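Local atomic coordinates of ESX secretion system protein EccC (PDB entry 4NH0), a protein that forms part of the ESX (type VII) secretion system that exports EsxA and EsxB, has weak ATPase activity and might be its translocase subunit. Residues Pro601-Leu607 with Ala864-Gly870; Arg629-Gly635 with Pro647-Ser653; Val634-Arg639 with Tyr859-Ala864. One frame throughout, in Å; residues are numbered along the deposited sequence.

Contact 1 (Pro601-Leu607 with Ala864-Gly870); sequences PPTLDEL and ALPRIDG. With ATP (adenosine-5'-triphosphate), chain G.
The strongest bond between Pro601-Leu607 and Ala864-Gly870 runs from Leu865 N to Pro602 O, at 2.8 Å. Leu604 N answers with two weak hydrogen bonds, to Leu865 O at 3.4 Å and to Arg867 O at 3.1 Å. Thr603 faces Leu865 in a single beta bridge, CA to CA 4.8 Å. Pro866 then forms the centre of an inverse gamma turn (phi/psi -71/57), closed by Arg867 N to Leu865 O at 2.6 Å, while Leu604-Glu606 take helical backbone angles. Within Ala864-Gly870, Arg867 NH2 and Asp869 OD2 make a salt bridge of 2.5 Å. The two loops meet beside the adenine of ATP bound to the second FtsK domain of this P-loop ATPase: Pro601 CG and Leu865 CD1 lie 3.3 and 3.4 Å from ATP N1. Those same side chains touch each other, Pro601 CB to Leu865 CD1 at 3.7 Å. Farther from the nucleotide, Ala864 CB is met by Pro602 CG at 3.7 Å, by Leu607 CD1 (Leu607 in mt) at 3.7 Å and by Leu604 CD2 (Leu604 also mt) at 4.3 Å. On the side of helix 669-683, Leu604 and Pro866 both pack on Thr678.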
loop_
_atom_site.group_PDB
_atom_site.type_symbol
_atom_site.label_atom_id
_atom_site.label_comp_id
_atom_site.label_asym_id
_atom_site.label_seq_id
_atom_site.Cartn_x
_atom_site.Cartn_y
_atom_site.Cartn_z
ATOM N N PRO A 601 1.747 -10.090 -11.936
ATOM C CA PRO A 601 1.955 -8.682 -11.585
ATOM C C PRO A 601 3.051 -8.025 -12.414
ATOM O O PRO A 601 3.978 -8.706 -12.848
ATOM C CB PRO A 601 2.359 -8.750 -10.111
ATOM C CG PRO A 601 2.998 -10.084 -9.971
ATOM C CD PRO A 601 2.218 -10.996 -10.874
ATOM N N PRO A 602 2.940 -6.707 -12.638
ATOM C CA PRO A 602 3.954 -5.950 -13.374
ATOM C C PRO A 602 5.089 -5.493 -12.468
ATOM O O PRO A 602 5.009 -5.657 -11.253
ATOM C CB PRO A 602 3.166 -4.753 -13.900
ATOM C CG PRO A 602 2.156 -4.507 -12.832
ATOM C CD PRO A 602 1.786 -5.865 -12.277
ATOM N N THR A 603 6.137 -4.931 -13.058
ATOM C CA THR A 603 7.221 -4.347 -12.281
ATOM C C THR A 603 7.249 -2.843 -12.513
ATOM O O THR A 603 6.550 -2.334 -13.386
ATOM C CB THR A 603 8.580 -4.965 -12.642
ATOM O OG1 THR A 603 8.821 -4.807 -14.044
ATOM C CG2 THR A 603 8.597 -6.444 -12.296
ATOM N N LEU A 604 8.055 -2.134 -11.732
ATOM C CA LEU A 604 8.082 -0.678 -11.803
ATOM C C LEU A 604 8.702 -0.172 -13.103
ATOM O O LEU A 604 8.311 0.877 -13.612
ATOM C CB LEU A 604 8.829 -0.101 -10.600
ATOM C CG LEU A 604 8.092 -0.250 -9.267
ATOM C CD1 LEU A 604 8.833 0.462 -8.150
ATOM C CD2 LEU A 604 6.668 0.270 -9.385
ATOM N N ASP A 605 9.661 -0.916 -13.644
ATOM C CA ASP A 605 10.266 -0.545 -14.917
ATOM C C ASP A 605 9.288 -0.795 -16.062
ATOM O O ASP A 605 9.392 -0.190 -17.127
ATOM C CB ASP A 605 11.570 -1.313 -15.150
ATOM C CG ASP A 605 11.407 -2.812 -14.985
ATOM O OD1 ASP A 605 10.263 -3.275 -14.812
ATOM O OD2 ASP A 605 12.428 -3.528 -15.036
ATOM N N GLU A 606 8.339 -1.694 -15.826
ATOM C CA GLU A 606 7.321 -2.025 -16.815
ATOM C C GLU A 606 6.281 -0.917 -16.924
ATOM O O GLU A 606 5.701 -0.696 -17.987
ATOM C CB GLU A 606 6.639 -3.347 -16.455
ATOM C CG GLU A 606 6.826 -4.452 -17.478
ATOM C CD GLU A 606 6.306 -5.789 -16.989
ATOM O OE1 GLU A 606 5.137 -5.853 -16.555
ATOM O OE2 GLU A 606 7.066 -6.779 -17.037
ATOM N N LEU A 607 6.052 -0.221 -15.815
ATOM C CA LEU A 607 5.033 0.818 -15.756
ATOM C C LEU A 607 5.636 2.209 -15.905
ATOM O O LEU A 607 4.936 3.215 -15.789
ATOM C CB LEU A 607 4.260 0.723 -14.440
ATOM C CG LEU A 607 3.577 -0.616 -14.160
ATOM C CD1 LEU A 607 2.962 -0.629 -12.773
ATOM C CD2 LEU A 607 2.524 -0.908 -15.216
ATOM N N ALA A 864 2.008 -3.669 -8.443
ATOM C CA ALA A 864 3.257 -4.026 -9.098
ATOM C C ALA A 864 4.291 -4.466 -8.072
ATOM O O ALA A 864 4.064 -4.366 -6.869
ATOM C CB ALA A 864 3.785 -2.860 -9.914
ATOM N N LEU A 865 5.425 -4.958 -8.554
ATOM C CA LEU A 865 6.508 -5.384 -7.677
ATOM C C LEU A 865 7.615 -4.336 -7.659
ATOM O O LEU A 865 7.934 -3.753 -8.694
ATOM C CB LEU A 865 7.059 -6.742 -8.119
ATOM C CG LEU A 865 6.474 -7.984 -7.443
ATOM C CD1 LEU A 865 4.964 -8.047 -7.600
ATOM C CD2 LEU A 865 7.122 -9.245 -7.992
ATOM N N PRO A 866 8.209 -4.096 -6.481
ATOM C CA PRO A 866 9.241 -3.065 -6.335
ATOM C C PRO A 866 10.552 -3.454 -7.008
ATOM O O PRO A 866 11.592 -3.489 -6.352
ATOM C CB PRO A 866 9.415 -2.966 -4.819
ATOM C CG PRO A 866 9.078 -4.325 -4.326
ATOM C CD PRO A 866 7.984 -4.832 -5.224
ATOM N N ARG A 867 10.496 -3.743 -8.303
ATOM C CA ARG A 867 11.668 -4.190 -9.043
ATOM C C ARG A 867 11.879 -3.363 -10.304
ATOM O O ARG A 867 10.934 -2.789 -10.847
ATOM C CB ARG A 867 11.534 -5.670 -9.412
ATOM C CG ARG A 867 10.984 -6.546 -8.301
ATOM C CD ARG A 867 10.909 -8.003 -8.723
ATOM N NE ARG A 867 12.225 -8.547 -9.040
ATOM C CZ ARG A 867 12.471 -9.838 -9.240
ATOM N NH1 ARG A 867 11.488 -10.723 -9.156
ATOM N NH2 ARG A 867 13.700 -10.243 -9.522
ATOM N N ILE A 868 13.123 -3.301 -10.765
ATOM C CA ILE A 868 13.442 -2.657 -12.032
ATOM C C ILE A 868 14.233 -3.614 -12.916
ATOM O O ILE A 868 14.819 -3.209 -13.920
ATOM C CB ILE A 868 14.245 -1.353 -11.834
ATOM C CG1 ILE A 868 15.579 -1.639 -11.142
ATOM C CG2 ILE A 868 13.436 -0.344 -11.037
ATOM C CD1 ILE A 868 16.787 -1.410 -12.024
ATOM N N ASP A 869 14.241 -4.888 -12.536
ATOM C CA ASP A 869 14.960 -5.907 -13.290
ATOM C C ASP A 869 14.118 -6.459 -14.436
ATOM O O ASP A 869 14.619 -6.671 -15.539
ATOM C CB ASP A 869 15.409 -7.045 -12.366
ATOM C CG ASP A 869 14.287 -7.565 -11.482
ATOM O OD1 ASP A 869 13.108 -7.470 -11.880
ATOM O OD2 ASP A 869 14.589 -8.077 -10.384
ATOM N N GLY A 870 12.837 -6.688 -14.169
ATOM C CA GLY A 870 11.936 -7.210 -15.178
ATOM C C GLY A 870 11.298 -8.522 -14.771
ATOM O O GLY A 870 10.229 -8.880 -15.263
HETATM P PG ATP G . 1.397 -9.797 6.956
HETATM O O1G ATP G . -0.062 -9.458 7.129
HETATM O O2G ATP G . 2.341 -8.669 7.291
HETATM O O3G ATP G . 1.800 -11.129 7.539
HETATM P PB ATP G . 1.201 -8.782 4.370
HETATM O O1B ATP G . 2.073 -7.602 4.711
HETATM O O2B ATP G . -0.299 -8.638 4.365
HETATM O O3B ATP G . 1.563 -9.991 5.367
HETATM P PA ATP G . 3.099 -8.991 2.345
HETATM O O1A ATP G . 3.056 -7.636 1.685
HETATM O O2A ATP G . 4.096 -9.227 3.452
HETATM O O3A ATP G . 1.637 -9.325 2.921
HETATM O "O5'" ATP G . 3.303 -10.102 1.201
HETATM C "C5'" ATP G . 3.168 -11.490 1.499
HETATM C "C4'" ATP G . 3.544 -12.307 0.270
HETATM O "O4'" ATP G . 2.640 -12.029 -0.802
HETATM C "C3'" ATP G . 4.942 -11.963 -0.218
HETATM O "O3'" ATP G . 5.826 -13.067 -0.009
HETATM C "C2'" ATP G . 4.810 -11.682 -1.701
HETATM O "O2'" ATP G . 5.632 -12.587 -2.441
HETATM C "C1'" ATP G . 3.344 -11.899 -2.038
HETATM N N9 ATP G . 2.827 -10.728 -2.785
HETATM C C8 ATP G . 2.416 -9.570 -2.236
HETATM N N7 ATP G . 2.000 -8.695 -3.187
HETATM C C5 ATP G . 2.146 -9.300 -4.380
HETATM C C6 ATP G . 1.896 -8.939 -5.796
HETATM N N6 ATP G . 1.396 -7.726 -6.132
HETATM N N1 ATP G . 2.186 -9.860 -6.738
HETATM C C2 ATP G . 2.684 -11.068 -6.417
HETATM N N3 ATP G . 2.935 -11.462 -5.157
HETATM C C4 ATP G . 2.692 -10.637 -4.111
#

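Contact 2 (Arg629-Gly635 with Pro647-Ser653); sequences RLHAVVG and PYWLDLS
Strands 631-635 and 647-651 run antiparallel, their axes 4.6 Å apart at 145°. Ala632 and Leu650 form the hydrogen-bonded pair (Ala632 N to Leu650 O 3.2 Å, Leu650 N to Ala632 O 2.9 Å); the flanking pairs His631-Asp651 and Val633-Trp649 are non-hydrogen-bonded. Leu652 N to Leu630 O (3.1 Å) extends the ladder; at the other end Val634 (phi/psi -115/-45) and Gly635 form a classic bulge opposite Tyr648 (Val634 N to Tyr648 O 3.0 Å, Tyr648 N to Gly635 O 3.1 Å). Trp649, with chi1 m and chi2 98°, lays its indole across the neighbouring strand, putting Val633 CB 3.5 Å from the centroid of its six-membered ring (CH-pi, over the face). His631, on the same face, has chi1 m; its ND1 donates to Arg629 O (2.8 Å), and Asp651 CA lies over its ring, 4.2 Å from the centroid. Asp651, chi1 t, turns OD1 to Ser653 N (3.2 Å), an Asx turn. Ala632 and Leu650 occupy the other face, where Leu650 CD2 meets Val634 CG2 at 3.6 Å and Ala632 packs on helix 669-683. Tyr648, chi1 t, meets Phe861 edge-to-face. This is a beta hairpin, whose second strand, 644-651, borders the mixed sheet of the second FtsK domain.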
loop_
_atom_site.group_PDB
_atom_site.type_symbol
_atom_site.label_atom_id
_atom_site.label_comp_id
_atom_site.label_asym_id
_atom_site.label_seq_id
_atom_site.Cartn_x
_atom_site.Cartn_y
_atom_site.Cartn_z
ATOM N N ARG A 629 6.917 15.341 -9.753
ATOM C CA ARG A 629 5.594 15.950 -9.699
ATOM C C ARG A 629 4.785 15.353 -8.555
ATOM O O ARG A 629 3.574 15.553 -8.466
ATOM C CB ARG A 629 4.863 15.753 -11.028
ATOM C CG ARG A 629 5.675 16.160 -12.245
ATOM C CD ARG A 629 5.651 17.661 -12.471
ATOM N NE ARG A 629 4.386 18.108 -13.046
ATOM C CZ ARG A 629 3.353 18.546 -12.335
ATOM N NH1 ARG A 629 3.433 18.601 -11.012
ATOM N NH2 ARG A 629 2.241 18.931 -12.944
ATOM N N LEU A 630 5.476 14.616 -7.688
ATOM C CA LEU A 630 4.866 13.910 -6.563
ATOM C C LEU A 630 3.781 12.936 -7.001
ATOM O O LEU A 630 2.849 12.654 -6.250
ATOM C CB LEU A 630 4.298 14.897 -5.545
ATOM C CG LEU A 630 5.316 15.481 -4.566
ATOM C CD1 LEU A 630 4.605 16.253 -3.478
ATOM C CD2 LEU A 630 6.173 14.382 -3.966
ATOM N N HIS A 631 3.909 12.421 -8.218
ATOM C CA HIS A 631 3.034 11.358 -8.689
ATOM C C HIS A 631 3.777 10.031 -8.647
ATOM O O HIS A 631 4.965 9.969 -8.957
ATOM C CB HIS A 631 2.533 11.646 -10.103
ATOM C CG HIS A 631 1.465 12.693 -10.164
ATOM N ND1 HIS A 631 1.688 14.006 -9.809
ATOM C CD2 HIS A 631 0.166 12.620 -10.540
ATOM C CE1 HIS A 631 0.572 14.697 -9.963
ATOM N NE2 HIS A 631 -0.365 13.880 -10.406
ATOM N N ALA A 632 3.077 8.973 -8.256
ATOM C CA ALA A 632 3.694 7.659 -8.137
ATOM C C ALA A 632 2.824 6.577 -8.758
ATOM O O ALA A 632 1.617 6.530 -8.529
ATOM C CB ALA A 632 3.973 7.337 -6.681
ATOM N N VAL A 633 3.447 5.710 -9.549
ATOM C CA VAL A 633 2.748 4.581 -10.145
ATOM C C VAL A 633 2.855 3.373 -9.219
ATOM O O VAL A 633 3.932 3.062 -8.712
ATOM C CB VAL A 633 3.308 4.241 -11.542
ATOM C CG1 VAL A 633 4.821 4.102 -11.497
ATOM C CG2 VAL A 633 2.658 2.985 -12.091
ATOM N N VAL A 634 1.731 2.703 -8.989
ATOM C CA VAL A 634 1.679 1.632 -8.002
ATOM C C VAL A 634 1.401 0.261 -8.619
ATOM O O VAL A 634 2.067 -0.718 -8.281
ATOM C CB VAL A 634 0.616 1.938 -6.926
ATOM C CG1 VAL A 634 0.054 0.661 -6.331
ATOM C CG2 VAL A 634 1.211 2.823 -5.842
ATOM N N GLY A 635 0.431 0.186 -9.523
ATOM C CA GLY A 635 0.069 -1.089 -10.113
ATOM C C GLY A 635 -0.610 -0.995 -11.463
ATOM O O GLY A 635 -0.345 -0.083 -12.244
ATOM N N PRO A 647 -2.403 1.943 -15.944
ATOM C CA PRO A 647 -1.484 2.069 -14.828
ATOM C C PRO A 647 -2.154 2.873 -13.749
ATOM O O PRO A 647 -2.931 3.746 -14.050
ATOM C CB PRO A 647 -0.348 2.881 -15.411
ATOM C CG PRO A 647 -0.424 2.653 -16.859
ATOM C CD PRO A 647 -1.877 2.580 -17.148
ATOM N N TYR A 648 -1.849 2.585 -12.501
ATOM C CA TYR A 648 -2.513 3.202 -11.388
ATOM C C TYR A 648 -1.608 4.279 -10.895
ATOM O O TYR A 648 -0.482 4.001 -10.567
ATOM C CB TYR A 648 -2.634 2.160 -10.304
ATOM C CG TYR A 648 -3.601 2.471 -9.222
ATOM C CD1 TYR A 648 -4.376 3.596 -9.260
ATOM C CD2 TYR A 648 -3.742 1.630 -8.162
ATOM C CE1 TYR A 648 -5.274 3.871 -8.261
ATOM C CE2 TYR A 648 -4.634 1.898 -7.161
ATOM C CZ TYR A 648 -5.389 3.022 -7.218
ATOM O OH TYR A 648 -6.277 3.284 -6.221
ATOM N N TRP A 649 -2.094 5.508 -10.830
ATOM C CA TRP A 649 -1.265 6.626 -10.471
ATOM C C TRP A 649 -1.861 7.359 -9.347
ATOM O O TRP A 649 -3.080 7.493 -9.261
ATOM C CB TRP A 649 -1.142 7.585 -11.620
ATOM C CG TRP A 649 -0.135 7.182 -12.632
ATOM C CD1 TRP A 649 -0.354 6.530 -13.811
ATOM C CD2 TRP A 649 1.287 7.404 -12.588
ATOM N NE1 TRP A 649 0.804 6.337 -14.475
ATOM C CE2 TRP A 649 1.822 6.839 -13.795
ATOM C CE3 TRP A 649 2.134 7.986 -11.702
ATOM C CZ2 TRP A 649 3.149 6.870 -14.083
ATOM C CZ3 TRP A 649 3.473 8.012 -12.002
ATOM C CH2 TRP A 649 3.967 7.467 -13.163
ATOM N N LEU A 650 -1.005 7.873 -8.485
ATOM C CA LEU A 650 -1.420 8.555 -7.288
ATOM C C LEU A 650 -0.935 9.984 -7.307
ATOM O O LEU A 650 0.161 10.247 -7.719
ATOM C CB LEU A 650 -0.837 7.833 -6.097
ATOM C CG LEU A 650 -1.594 6.642 -5.543
ATOM C CD1 LEU A 650 -2.289 5.897 -6.645
ATOM C CD2 LEU A 650 -0.645 5.724 -4.821
ATOM N N ASP A 651 -1.775 10.904 -6.869
ATOM C CA ASP A 651 -1.456 12.325 -6.850
ATOM C C ASP A 651 -1.229 12.787 -5.418
ATOM O O ASP A 651 -2.142 13.285 -4.764
ATOM C CB ASP A 651 -2.571 13.144 -7.503
ATOM C CG ASP A 651 -2.143 14.566 -7.821
ATOM O OD1 ASP A 651 -1.058 14.983 -7.369
ATOM O OD2 ASP A 651 -2.898 15.271 -8.524
ATOM N N LEU A 652 -0.001 12.621 -4.938
ATOM C CA LEU A 652 0.342 12.992 -3.573
ATOM C C LEU A 652 0.811 14.441 -3.499
ATOM O O LEU A 652 1.451 14.848 -2.531
ATOM C CB LEU A 652 1.422 12.062 -3.022
ATOM C CG LEU A 652 1.174 10.563 -3.201
ATOM C CD1 LEU A 652 2.254 9.751 -2.507
ATOM C CD2 LEU A 652 -0.203 10.177 -2.688
ATOM N N SER A 653 0.479 15.217 -4.525
ATOM C CA SER A 653 0.900 16.611 -4.606
ATOM C C SER A 653 -0.017 17.541 -3.821
ATOM O O SER A 653 -0.099 18.732 -4.116
ATOM C CB SER A 653 0.962 17.059 -6.065
ATOM O OG SER A 653 1.210 18.450 -6.160
#

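Contact 3 (Val634-Arg639 with Tyr859-Ala864); sequences VGLVDR and YHFLTA. With ATP (adenosine-5'-triphosphate), chain G.
Tyr859 and Val634, the residues with most surface buried, mark opposite ends of an antiparallel pairing between strands 634-639 and 860-863, whose axes approach to 4.6 Å at 155°. Tyr859, chi1 m, packs CB on Val637 CG1 (3.7 Å) and brings CE2 to 3.4 Å from Arg639 CD. Phe861 CB (chi1 p) lies 3.9 Å from Val637 CG2. Leu636 and Leu862 form the hydrogen-bonded pair, each N 3.1 Å from the other's O; Asp638 N reaches His860 O at 2.8 Å, and its carboxylate salt-bridges Arg375. At the other end Val634 O accepts from Ala864 N (3.0 Å), while the Val634 side chain, chi1 t, points sideways and packs on Met672 and Leu676 of helix 669-683. Gly635 CA lies 4.2 Å from Thr863 CA; a CB on Gly635 would clash with Leu862 O. ATP N6 donates to Thr863 OG1 at 2.5 Å and, weakly, to Thr863 O at 2.6 Å. Thr863 thus sits at the adenine end of the ATP site of the second FtsK domain, a P-loop NTPase fold.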
loop_
_atom_site.group_PDB
_atom_site.type_symbol
_atom_site.label_atom_id
_atom_site.label_comp_id
_atom_site.label_asym_id
_atom_site.label_seq_id
_atom_site.Cartn_x
_atom_site.Cartn_y
_atom_site.Cartn_z
ATOM N N VAL A 634 1.731 2.703 -8.989
ATOM C CA VAL A 634 1.679 1.632 -8.002
ATOM C C VAL A 634 1.401 0.261 -8.619
ATOM O O VAL A 634 2.067 -0.718 -8.281
ATOM C CB VAL A 634 0.616 1.938 -6.926
ATOM C CG1 VAL A 634 0.054 0.661 -6.331
ATOM C CG2 VAL A 634 1.211 2.823 -5.842
ATOM N N GLY A 635 0.431 0.186 -9.523
ATOM C CA GLY A 635 0.069 -1.089 -10.113
ATOM C C GLY A 635 -0.610 -0.995 -11.463
ATOM O O GLY A 635 -0.345 -0.083 -12.244
ATOM N N LEU A 636 -1.491 -1.952 -11.734
ATOM C CA LEU A 636 -2.199 -2.013 -13.006
ATOM C C LEU A 636 -3.694 -2.218 -12.788
ATOM O O LEU A 636 -4.117 -3.254 -12.282
ATOM C CB LEU A 636 -1.635 -3.137 -13.876
ATOM C CG LEU A 636 -2.149 -3.208 -15.313
ATOM C CD1 LEU A 636 -1.695 -1.989 -16.099
ATOM C CD2 LEU A 636 -1.685 -4.489 -15.985
ATOM N N VAL A 637 -4.486 -1.224 -13.175
ATOM C CA VAL A 637 -5.933 -1.285 -13.007
ATOM C C VAL A 637 -6.590 -1.960 -14.204
ATOM O O VAL A 637 -6.220 -1.704 -15.348
ATOM C CB VAL A 637 -6.534 0.121 -12.821
ATOM C CG1 VAL A 637 -8.031 0.037 -12.564
ATOM C CG2 VAL A 637 -5.843 0.837 -11.682
ATOM N N ASP A 638 -7.563 -2.825 -13.937
ATOM C CA ASP A 638 -8.278 -3.517 -15.000
ATOM C C ASP A 638 -9.577 -2.798 -15.347
ATOM O O ASP A 638 -10.474 -2.677 -14.513
ATOM C CB ASP A 638 -8.569 -4.964 -14.595
ATOM C CG ASP A 638 -8.950 -5.836 -15.777
ATOM O OD1 ASP A 638 -9.133 -5.297 -16.889
ATOM O OD2 ASP A 638 -9.069 -7.066 -15.594
ATOM N N ARG A 639 -9.667 -2.320 -16.585
ATOM C CA ARG A 639 -10.892 -1.716 -17.094
ATOM C C ARG A 639 -11.408 -2.500 -18.295
ATOM O O ARG A 639 -11.221 -2.083 -19.438
ATOM C CB ARG A 639 -10.662 -0.253 -17.480
ATOM C CG ARG A 639 -10.534 0.692 -16.299
ATOM C CD ARG A 639 -11.572 1.802 -16.376
ATOM N NE ARG A 639 -10.975 3.131 -16.473
ATOM C CZ ARG A 639 -11.655 4.265 -16.334
ATOM N NH1 ARG A 639 -12.957 4.234 -16.088
ATOM N NH2 ARG A 639 -11.033 5.432 -16.438
ATOM N N TYR A 859 -12.532 -0.376 -9.202
ATOM C CA TYR A 859 -12.038 -1.345 -10.174
ATOM C C TYR A 859 -10.953 -2.241 -9.588
ATOM O O TYR A 859 -10.201 -1.828 -8.707
ATOM C CB TYR A 859 -11.507 -0.626 -11.414
ATOM C CG TYR A 859 -12.567 0.151 -12.158
ATOM C CD1 TYR A 859 -13.874 -0.309 -12.222
ATOM C CD2 TYR A 859 -12.267 1.357 -12.776
ATOM C CE1 TYR A 859 -14.850 0.400 -12.893
ATOM C CE2 TYR A 859 -13.237 2.074 -13.447
ATOM C CZ TYR A 859 -14.525 1.591 -13.504
ATOM O OH TYR A 859 -15.493 2.302 -14.174
ATOM N N HIS A 860 -10.877 -3.471 -10.085
ATOM C CA HIS A 860 -9.857 -4.413 -9.645
ATOM C C HIS A 860 -8.494 -4.032 -10.201
ATOM O O HIS A 860 -8.365 -3.712 -11.382
ATOM C CB HIS A 860 -10.214 -5.838 -10.072
ATOM C CG HIS A 860 -11.421 -6.392 -9.384
ATOM N ND1 HIS A 860 -11.434 -6.704 -8.041
ATOM C CD2 HIS A 860 -12.655 -6.693 -9.852
ATOM C CE1 HIS A 860 -12.624 -7.172 -7.712
ATOM N NE2 HIS A 860 -13.383 -7.176 -8.792
ATOM N N PHE A 861 -7.477 -4.066 -9.348
ATOM C CA PHE A 861 -6.117 -3.802 -9.791
ATOM C C PHE A 861 -5.148 -4.788 -9.156
ATOM O O PHE A 861 -5.510 -5.533 -8.247
ATOM C CB PHE A 861 -5.704 -2.364 -9.465
ATOM C CG PHE A 861 -5.407 -2.124 -8.010
ATOM C CD1 PHE A 861 -4.109 -2.203 -7.532
ATOM C CD2 PHE A 861 -6.421 -1.804 -7.126
ATOM C CE1 PHE A 861 -3.833 -1.980 -6.199
ATOM C CE2 PHE A 861 -6.146 -1.576 -5.792
ATOM C CZ PHE A 861 -4.851 -1.666 -5.329
ATOM N N LEU A 862 -3.913 -4.784 -9.642
ATOM C CA LEU A 862 -2.885 -5.677 -9.133
ATOM C C LEU A 862 -1.604 -4.898 -8.865
ATOM O O LEU A 862 -0.999 -4.349 -9.785
ATOM C CB LEU A 862 -2.630 -6.815 -10.122
ATOM C CG LEU A 862 -1.662 -7.919 -9.697
ATOM C CD1 LEU A 862 -2.122 -8.557 -8.402
ATOM C CD2 LEU A 862 -1.552 -8.963 -10.793
ATOM N N THR A 863 -1.200 -4.847 -7.599
ATOM C CA THR A 863 -0.024 -4.088 -7.192
ATOM C C THR A 863 1.235 -4.591 -7.881
ATOM O O THR A 863 1.501 -5.791 -7.902
ATOM C CB THR A 863 0.193 -4.150 -5.669
ATOM O OG1 THR A 863 0.580 -5.476 -5.293
ATOM C CG2 THR A 863 -1.077 -3.774 -4.937
ATOM N N ALA A 864 2.008 -3.669 -8.443
ATOM C CA ALA A 864 3.257 -4.026 -9.098
ATOM C C ALA A 864 4.291 -4.466 -8.072
ATOM O O ALA A 864 4.064 -4.366 -6.869
ATOM C CB ALA A 864 3.785 -2.860 -9.914
HETATM P PG ATP G . 1.397 -9.797 6.956
HETATM O O1G ATP G . -0.062 -9.458 7.129
HETATM O O2G ATP G . 2.341 -8.669 7.291
HETATM O O3G ATP G . 1.800 -11.129 7.539
HETATM P PB ATP G . 1.201 -8.782 4.370
HETATM O O1B ATP G . 2.073 -7.602 4.711
HETATM O O2B ATP G . -0.299 -8.638 4.365
HETATM O O3B ATP G . 1.563 -9.991 5.367
HETATM P PA ATP G . 3.099 -8.991 2.345
HETATM O O1A ATP G . 3.056 -7.636 1.685
HETATM O O2A ATP G . 4.096 -9.227 3.452
HETATM O O3A ATP G . 1.637 -9.325 2.921
HETATM O "O5'" ATP G . 3.303 -10.102 1.201
HETATM C "C5'" ATP G . 3.168 -11.490 1.499
HETATM C "C4'" ATP G . 3.544 -12.307 0.270
HETATM O "O4'" ATP G . 2.640 -12.029 -0.802
HETATM C "C3'" ATP G . 4.942 -11.963 -0.218
HETATM O "O3'" ATP G . 5.826 -13.067 -0.009
HETATM C "C2'" ATP G . 4.810 -11.682 -1.701
HETATM O "O2'" ATP G . 5.632 -12.587 -2.441
HETATM C "C1'" ATP G . 3.344 -11.899 -2.038
HETATM N N9 ATP G . 2.827 -10.728 -2.785
HETATM C C8 ATP G . 2.416 -9.570 -2.236
HETATM N N7 ATP G . 2.000 -8.695 -3.187
HETATM C C5 ATP G . 2.146 -9.300 -4.380
HETATM C C6 ATP G . 1.896 -8.939 -5.796
HETATM N N6 ATP G . 1.396 -7.726 -6.132
HETATM N N1 ATP G . 2.186 -9.860 -6.738
HETATM C C2 ATP G . 2.684 -11.068 -6.417
HETATM N N3 ATP G . 2.935 -11.462 -5.157
HETATM C C4 ATP G . 2.692 -10.637 -4.111
#

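How the contacts relate
Contacts 2 and 3 belong to one sheet: strand 631-639 pairs with 644-651 in contact 2 and with 860-863 in contact 3, and both contacts use Val634 and Gly635. Contact 3 lies in the interior, whereas contacts 1 and 2 are only partly buried; contact 2, at the sheet border, carries His631, Trp649 and Asp651 on one face together with the buried Val633. Contact 1 continues from contact 3 through Ala864, where regular strand pairing gives way to loops with a single bridge and largely weak backbone bonds; Leu607 packs against Val633 and Gly635. Adenine is held by polar groups in contact 3 and by apolar side chains in contact 1, while contact 2 stays clear of the nucleotide.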